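Local coordinates for tudor domain-containing protein 1 (Homo sapiens, PDB 5M9N) that probably helps repress transposable elements in the germline through the piRNA pathway, here with an extended Tudor domain that binds a symmetrically dimethylated arginine peptide, at residues S67-K70 against Y71-L75; S94-D97 against Q98-A102; I135-L138 against L139-P142. One frame throughout, in Å; residues are numbered along the deposited sequence.

Contact 1 of 3, residues S67-K70 against Y71-L75; sequences SLSK and YCDQL
C72 presses against the turn of helix before it: its backbone N gives a nearly straight hydrogen bond to L68 O, 2.8 Å long, while SG lies 3.4 Å from L68 O. With SG beside the backbone N (chi1 -67°), the sulfur turns to the buried side, where it forms a disulfide with C132; small and able to cross-link, cysteine suits a helix held close to a strand. L68 supplies branched bulk to the same side, packing on C90 and R101. Y71, at the margin of this side, packs on C90 and C132. Its N bonds to S67 O at 2.9 Å, Y71 CB lies 3.2 Å from S67 O, and its hydroxyl is hydrogen-bonded to P133 O.

The solvent side is looser and polar. K70 extends its chain away from the helix, and Q74 NE2 reaches back to K70 O only in a weak hydrogen bond of 3.3 Å. D73 N bonds to S69 O at 3.1 Å; D73 is exposed, its carboxylate lying close to S69 O without bonding to it. This is the C-terminal part of the amphipathic alpha helix 58-73, with i to i+4 bonding, clamped by a disulfide to the Tudor beta sheet.

Contact 2 of 3, residues S94-D97 against Q98-A102; sequences SEDD and QWYRA
The Y100 ring and the D96 carboxylate lie almost in one plane, 6° apart, and meet edge to edge: D96 OD1 lies in plane at the ring edge, 3.6 Å from Y100 CE2, and D96 OD2 faces the hydroxyl. Outside this pair, the Y100 ring also meets that of Y120, the two planes roughly perpendicular. The setting is an Asx turn in the connection between antiparallel strands 88-92 and 99-109 of the Tudor barrel, close to the bound peptide. Y100 packs on a modified side chain of that peptide, consistent with an aromatic residue of a methylarginine-binding cage, and its partner D96 packs on the peptide backbone.

Tyrosine suits the place because it offers a flat, electron-rich aromatic face and a hydroxyl donor at the far end. That hydroxyl is modelled as a hydrogen bond to D96 OD2, but the 2.3 Å between Y100 OH and D96 OD2 is implausibly short, so its length is doubtful. The pairing joins the turn to the ring that packs on the peptide's modified side chain.

D96 has a second task. With CG between its own N and carbonyl carbon (chi1 64°), the carboxylate folds back over the turn, where OD1 accepts the backbone N-H of Q98. Q98 in turn lays its CG 3.4 Å from D96 CG, the two side chains crossing at about a right angle, and it too packs on the peptide backbone. D97, with positive phi, turns the chain, while its exposed carboxylate forms a salt bridge with R130. The straight bond from Q98 N to D96 OD1 measures 3.0 Å, the N-H coming from above the carboxylate plane, 61° out of it.

Contact 3 of 3, residues I135-L138 against L139-P142; sequences IPKL and LELP
K137 has CG anti to its backbone N (chi1 -178°) and then bends at chi2 (91°), while E140 places CG beside its own N (chi1 -70°) and runs on extended; together these torsions bring the two side chains across one another on the exposed side of the turn. Their touch is mostly aliphatic against carboxylate: K137 CE lies 3.5 Å from E140 OE1, whereas K137 NZ is 4.0 Å from that oxygen, a long salt bridge. Lysine and glutamate suit this surface, since their charged ends attract each other while their methylene groups line the turn. E140 CG also rests 3.4 Å from K137 O.

The backbone holds the turn in shape. L138 N bonds to I135 O at 3.0 Å, L139 N to P136 O at 3.1 Å, and E140 N makes only a weak bond of 3.4 Å to K137 O. P136, with no N-H to give, fits the first position of such a turn. L138 and L139 are buried: L138 packs on Y71, and L139 meets L24 and I134. Bonding from i to i+3 marks a short 3-10 turn, here in the segment leading from strand 131-132, at the edge of the five-stranded Tudor sheet, toward strand 146-150.

In the fold
Along the chain the three follow in series, all within the Tudor domain. Contact 1 lies toward the end of helix 58-73, contact 2 spans the turn into strand 99-109 of the five-stranded antiparallel sheet, and contact 3 lies in the connection from strand 131-132 to 146-150. Their centres are about 12 Å (1 and 2), 13 Å (1 and 3) and 17 Å (2 and 3) apart. The helix is the common neighbour: C72 SG lies 3.7 Å from W99 CD2, and Y71 OH lies 3.7 Å from I135 CG2. R101 NH1 probably hydrogen-bonds to L138 O and L141 O. The helix thus packs against both the peptide-contacting sheet and the 135-142 connection, which are themselves joined through R101.

Contact 1 of 3, residues S67-K70 against Y71-L75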
loop_
_atom_site.group_PDB
_atom_site.type_symbol
_atom_site.label_atom_id
_atom_site.label_comp_id
_atom_site.label_asym_id
_atom_site.label_seq_id
_atom_site.Cartn_x
_atom_site.Cartn_y
_atom_site.Cartn_z
ATOM N N SER A 67 8.457 16.238 -4.262
ATOM C CA SER A 67 8.263 17.188 -3.176
ATOM C C SER A 67 8.872 16.698 -1.882
ATOM O O SER A 67 9.444 17.473 -1.096
ATOM C CB SER A 67 6.799 17.429 -2.942
ATOM O OG SER A 67 6.215 17.940 -4.082
ATOM N N LEU A 68 8.751 15.400 -1.659
ATOM C CA LEU A 68 9.274 14.788 -0.419
ATOM C C LEU A 68 10.817 14.901 -0.361
ATOM O O LEU A 68 11.390 15.142 0.676
ATOM C CB LEU A 68 8.828 13.328 -0.329
ATOM C CG LEU A 68 7.469 13.082 0.323
ATOM C CD1 LEU A 68 6.969 11.661 0.033
ATOM C CD2 LEU A 68 7.532 13.323 1.838
ATOM N N SER A 69 11.441 14.691 -1.515
ATOM C CA SER A 69 12.883 14.744 -1.686
ATOM C C SER A 69 13.354 16.164 -1.463
ATOM O O SER A 69 14.307 16.399 -0.743
ATOM C CB SER A 69 13.226 14.327 -3.127
ATOM O OG SER A 69 14.582 14.660 -3.405
ATOM N N LYS A 70 12.664 17.120 -2.059
ATOM C CA LYS A 70 12.995 18.509 -1.861
ATOM C C LYS A 70 12.880 18.955 -0.407
ATOM O O LYS A 70 13.738 19.666 0.108
ATOM C CB LYS A 70 12.068 19.348 -2.719
ATOM C CG LYS A 70 12.387 20.820 -2.647
ATOM C CD LYS A 70 11.539 21.584 -3.630
ATOM C CE LYS A 70 11.798 23.085 -3.507
ATOM N NZ LYS A 70 10.914 23.849 -4.451
ATOM N N TYR A 71 11.818 18.497 0.250
ATOM C CA TYR A 71 11.492 18.885 1.588
ATOM C C TYR A 71 12.463 18.249 2.577
ATOM O O TYR A 71 13.027 18.959 3.419
ATOM C CB TYR A 71 10.028 18.518 1.910
ATOM C CG TYR A 71 9.726 18.382 3.389
ATOM C CD1 TYR A 71 9.482 19.503 4.190
ATOM C CD2 TYR A 71 9.702 17.127 3.986
ATOM C CE1 TYR A 71 9.223 19.369 5.563
ATOM C CE2 TYR A 71 9.454 16.971 5.359
ATOM C CZ TYR A 71 9.191 18.076 6.136
ATOM O OH TYR A 71 8.935 17.881 7.458
ATOM N N CYS A 72 12.654 16.932 2.482
ATOM C CA CYS A 72 13.557 16.243 3.401
ATOM C C CYS A 72 15.001 16.699 3.266
ATOM O O CYS A 72 15.703 16.743 4.263
ATOM C CB CYS A 72 13.455 14.719 3.276
ATOM S SG CYS A 72 11.848 14.094 3.830
ATOM N N ASP A 73 15.414 17.124 2.066
ATOM C CA ASP A 73 16.769 17.696 1.890
ATOM C C ASP A 73 17.059 18.993 2.641
ATOM O O ASP A 73 18.218 19.301 2.897
ATOM C CB ASP A 73 17.099 17.865 0.399
ATOM C CG ASP A 73 17.276 16.535 -0.297
ATOM O OD1 ASP A 73 17.252 15.468 0.350
ATOM O OD2 ASP A 73 17.395 16.522 -1.519
ATOM N N GLN A 74 16.027 19.742 2.994
ATOM C CA GLN A 74 16.180 20.972 3.741
ATOM C C GLN A 74 16.161 20.802 5.228
ATOM O O GLN A 74 16.386 21.783 5.960
ATOM C CB GLN A 74 15.092 21.929 3.385
ATOM C CG GLN A 74 15.213 22.383 1.955
ATOM C CD GLN A 74 14.079 23.292 1.636
ATOM O OE1 GLN A 74 14.137 24.477 1.936
ATOM N NE2 GLN A 74 13.008 22.740 1.075
ATOM N N LEU A 75 15.870 19.591 5.686
ATOM C CA LEU A 75 15.930 19.271 7.115
ATOM C C LEU A 75 17.387 18.906 7.463
ATOM O O LEU A 75 17.949 17.981 6.853
ATOM C CB LEU A 75 14.985 18.101 7.478
ATOM C CG LEU A 75 13.491 18.362 7.747
ATOM C CD1 LEU A 75 12.859 19.330 6.783
ATOM C CD2 LEU A 75 12.718 17.059 7.681
#

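Contact 2 of 3, residues S94-D97 against Q98-A102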
loop_
_atom_site.group_PDB
_atom_site.type_symbol
_atom_site.label_atom_id
_atom_site.label_comp_id
_atom_site.label_asym_id
_atom_site.label_seq_id
_atom_site.Cartn_x
_atom_site.Cartn_y
_atom_site.Cartn_z
ATOM N N SER A 94 15.134 1.673 1.810
ATOM C CA SER A 94 16.481 1.149 1.763
ATOM C C SER A 94 16.976 0.893 0.327
ATOM O O SER A 94 18.159 1.024 0.079
ATOM C CB SER A 94 16.627 -0.148 2.527
ATOM O OG SER A 94 15.680 -1.047 2.034
ATOM N N GLU A 95 16.079 0.454 -0.539
ATOM C CA GLU A 95 16.484 -0.010 -1.892
ATOM C C GLU A 95 16.801 1.103 -2.909
ATOM O O GLU A 95 17.501 0.851 -3.872
ATOM C CB GLU A 95 15.408 -0.891 -2.506
ATOM C CG GLU A 95 15.174 -2.269 -1.900
ATOM C CD GLU A 95 14.095 -3.033 -2.705
ATOM O OE1 GLU A 95 14.288 -3.259 -3.919
ATOM O OE2 GLU A 95 13.044 -3.413 -2.152
ATOM N N ASP A 96 16.259 2.306 -2.739
ATOM C CA ASP A 96 16.579 3.411 -3.668
ATOM C C ASP A 96 16.961 4.709 -2.931
ATOM O O ASP A 96 17.283 5.689 -3.561
ATOM C CB ASP A 96 15.374 3.672 -4.624
ATOM C CG ASP A 96 14.113 4.166 -3.893
ATOM O OD1 ASP A 96 14.170 4.331 -2.649
ATOM O OD2 ASP A 96 13.051 4.395 -4.519
ATOM N N ASP A 97 16.836 4.742 -1.600
ATOM C CA ASP A 97 17.193 5.933 -0.802
ATOM C C ASP A 97 16.378 7.148 -1.071
ATOM O O ASP A 97 16.775 8.245 -0.698
ATOM C CB ASP A 97 18.698 6.257 -0.897
ATOM C CG ASP A 97 19.526 5.215 -0.220
ATOM O OD1 ASP A 97 19.114 4.770 0.881
ATOM O OD2 ASP A 97 20.595 4.850 -0.755
ATOM N N GLN A 98 15.179 6.937 -1.620
ATOM C CA GLN A 98 14.265 8.003 -1.862
ATOM C C GLN A 98 13.347 8.033 -0.668
ATOM O O GLN A 98 13.237 7.048 0.006
ATOM C CB GLN A 98 13.490 7.712 -3.124
ATOM C CG GLN A 98 14.385 7.544 -4.342
ATOM C CD GLN A 98 15.396 8.662 -4.483
ATOM O OE1 GLN A 98 16.583 8.468 -4.227
ATOM N NE2 GLN A 98 14.932 9.861 -4.820
ATOM N N TRP A 99 12.666 9.160 -0.513
ATOM C CA TRP A 99 11.810 9.472 0.594
ATOM C C TRP A 99 10.338 9.152 0.231
ATOM O O TRP A 99 9.875 9.487 -0.850
ATOM C CB TRP A 99 11.967 10.927 0.948
ATOM C CG TRP A 99 13.296 11.163 1.670
ATOM C CD1 TRP A 99 14.461 11.646 1.094
ATOM C CD2 TRP A 99 13.599 10.931 3.034
ATOM N NE1 TRP A 99 15.441 11.734 2.010
ATOM C CE2 TRP A 99 14.959 11.308 3.220
ATOM C CE3 TRP A 99 12.867 10.469 4.139
ATOM C CZ2 TRP A 99 15.592 11.232 4.448
ATOM C CZ3 TRP A 99 13.508 10.364 5.366
ATOM C CH2 TRP A 99 14.869 10.767 5.521
ATOM N N TYR A 100 9.656 8.496 1.153
ATOM C CA TYR A 100 8.280 8.022 0.972
ATOM C C TYR A 100 7.485 8.356 2.200
ATOM O O TYR A 100 8.076 8.546 3.269
ATOM C CB TYR A 100 8.292 6.510 0.694
ATOM C CG TYR A 100 8.928 6.133 -0.634
ATOM C CD1 TYR A 100 8.214 6.081 -1.808
ATOM C CD2 TYR A 100 10.269 5.859 -0.697
ATOM C CE1 TYR A 100 8.858 5.802 -3.050
ATOM C CE2 TYR A 100 10.903 5.544 -1.857
ATOM C CZ TYR A 100 10.197 5.526 -3.057
ATOM O OH TYR A 100 10.917 5.172 -4.136
ATOM N N ARG A 101 6.161 8.348 2.085
ATOM C CA ARG A 101 5.293 8.492 3.259
ATOM C C ARG A 101 5.148 7.157 3.993
ATOM O O ARG A 101 5.042 6.060 3.419
ATOM C CB ARG A 101 3.972 9.117 2.866
ATOM C CG ARG A 101 4.165 10.441 2.165
ATOM C CD ARG A 101 2.900 11.172 1.940
ATOM N NE ARG A 101 1.883 10.379 1.240
ATOM C CZ ARG A 101 0.738 10.865 0.821
ATOM N NH1 ARG A 101 0.414 12.126 0.993
ATOM N NH2 ARG A 101 -0.114 10.083 0.221
ATOM N N ALA A 102 5.245 7.219 5.326
ATOM C CA ALA A 102 5.306 5.990 6.048
ATOM C C ALA A 102 4.610 6.117 7.414
ATOM O O ALA A 102 4.671 7.163 8.029
ATOM C CB ALA A 102 6.723 5.559 6.247
#

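Contact 3 of 3, residues I135-L138 against L139-P142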
loop_
_atom_site.group_PDB
_atom_site.type_symbol
_atom_site.label_atom_id
_atom_site.label_comp_id
_atom_site.label_asym_id
_atom_site.label_seq_id
_atom_site.Cartn_x
_atom_site.Cartn_y
_atom_site.Cartn_z
ATOM N N ILE A 135 5.131 17.325 7.234
ATOM C CA ILE A 135 4.242 18.488 7.424
ATOM C C ILE A 135 2.903 18.279 6.722
ATOM O O ILE A 135 2.834 17.477 5.798
ATOM C CB ILE A 135 4.901 19.771 6.952
ATOM C CG1 ILE A 135 5.371 19.622 5.512
ATOM C CG2 ILE A 135 6.057 20.104 7.889
ATOM C CD1 ILE A 135 5.580 20.960 4.865
ATOM N N PRO A 136 1.843 19.002 7.143
ATOM C CA PRO A 136 0.507 18.723 6.607
ATOM C C PRO A 136 0.378 18.993 5.100
ATOM O O PRO A 136 -0.439 18.347 4.461
ATOM C CB PRO A 136 -0.414 19.666 7.406
ATOM C CG PRO A 136 0.402 20.115 8.562
ATOM C CD PRO A 136 1.791 20.169 8.032
ATOM N N LYS A 137 1.180 19.891 4.532
ATOM C CA LYS A 137 1.172 20.053 3.067
ATOM C C LYS A 137 1.434 18.724 2.364
ATOM O O LYS A 137 0.825 18.452 1.361
ATOM C CB LYS A 137 2.193 21.088 2.600
ATOM C CG LYS A 137 2.224 21.369 1.084
ATOM C CD LYS A 137 1.301 22.522 0.667
ATOM C CE LYS A 137 1.009 22.564 -0.851
ATOM N NZ LYS A 137 0.254 23.785 -1.292
ATOM N N LEU A 138 2.310 17.881 2.902
ATOM C CA LEU A 138 2.676 16.652 2.198
ATOM C C LEU A 138 1.666 15.514 2.379
ATOM O O LEU A 138 1.873 14.444 1.810
ATOM C CB LEU A 138 4.081 16.208 2.587
ATOM C CG LEU A 138 5.187 17.125 2.066
ATOM C CD1 LEU A 138 6.505 16.909 2.780
ATOM C CD2 LEU A 138 5.347 16.906 0.562
ATOM N N LEU A 139 0.621 15.745 3.186
ATOM C CA LEU A 139 -0.523 14.836 3.348
ATOM C C LEU A 139 -1.759 15.219 2.538
ATOM O O LEU A 139 -2.827 14.661 2.749
ATOM C CB LEU A 139 -0.916 14.724 4.849
ATOM C CG LEU A 139 0.150 14.194 5.785
ATOM C CD1 LEU A 139 -0.356 14.172 7.228
ATOM C CD2 LEU A 139 0.513 12.796 5.353
ATOM N N GLU A 140 -1.623 16.135 1.591
ATOM C CA GLU A 140 -2.752 16.529 0.770
ATOM C C GLU A 140 -3.149 15.441 -0.239
ATOM O O GLU A 140 -4.334 15.249 -0.441
ATOM C CB GLU A 140 -2.490 17.871 0.087
ATOM C CG GLU A 140 -2.495 19.005 1.091
ATOM C CD GLU A 140 -2.294 20.365 0.469
ATOM O OE1 GLU A 140 -1.802 20.430 -0.679
ATOM O OE2 GLU A 140 -2.594 21.369 1.145
ATOM N N LEU A 141 -2.182 14.726 -0.826
ATOM C CA LEU A 141 -2.477 13.532 -1.612
ATOM C C LEU A 141 -3.044 12.425 -0.711
ATOM O O LEU A 141 -2.460 12.158 0.317
ATOM C CB LEU A 141 -1.210 13.008 -2.313
ATOM C CG LEU A 141 -1.488 11.925 -3.391
ATOM C CD1 LEU A 141 -2.254 12.580 -4.519
ATOM C CD2 LEU A 141 -0.235 11.278 -3.948
ATOM N N PRO A 142 -4.196 11.809 -1.070
ATOM C CA PRO A 142 -4.583 10.649 -0.293
ATOM C C PRO A 142 -3.587 9.509 -0.415
ATOM O O PRO A 142 -2.887 9.365 -1.436
ATOM C CB PRO A 142 -5.979 10.272 -0.819
ATOM C CG PRO A 142 -6.421 11.384 -1.694
ATOM C CD PRO A 142 -5.306 12.340 -1.880
#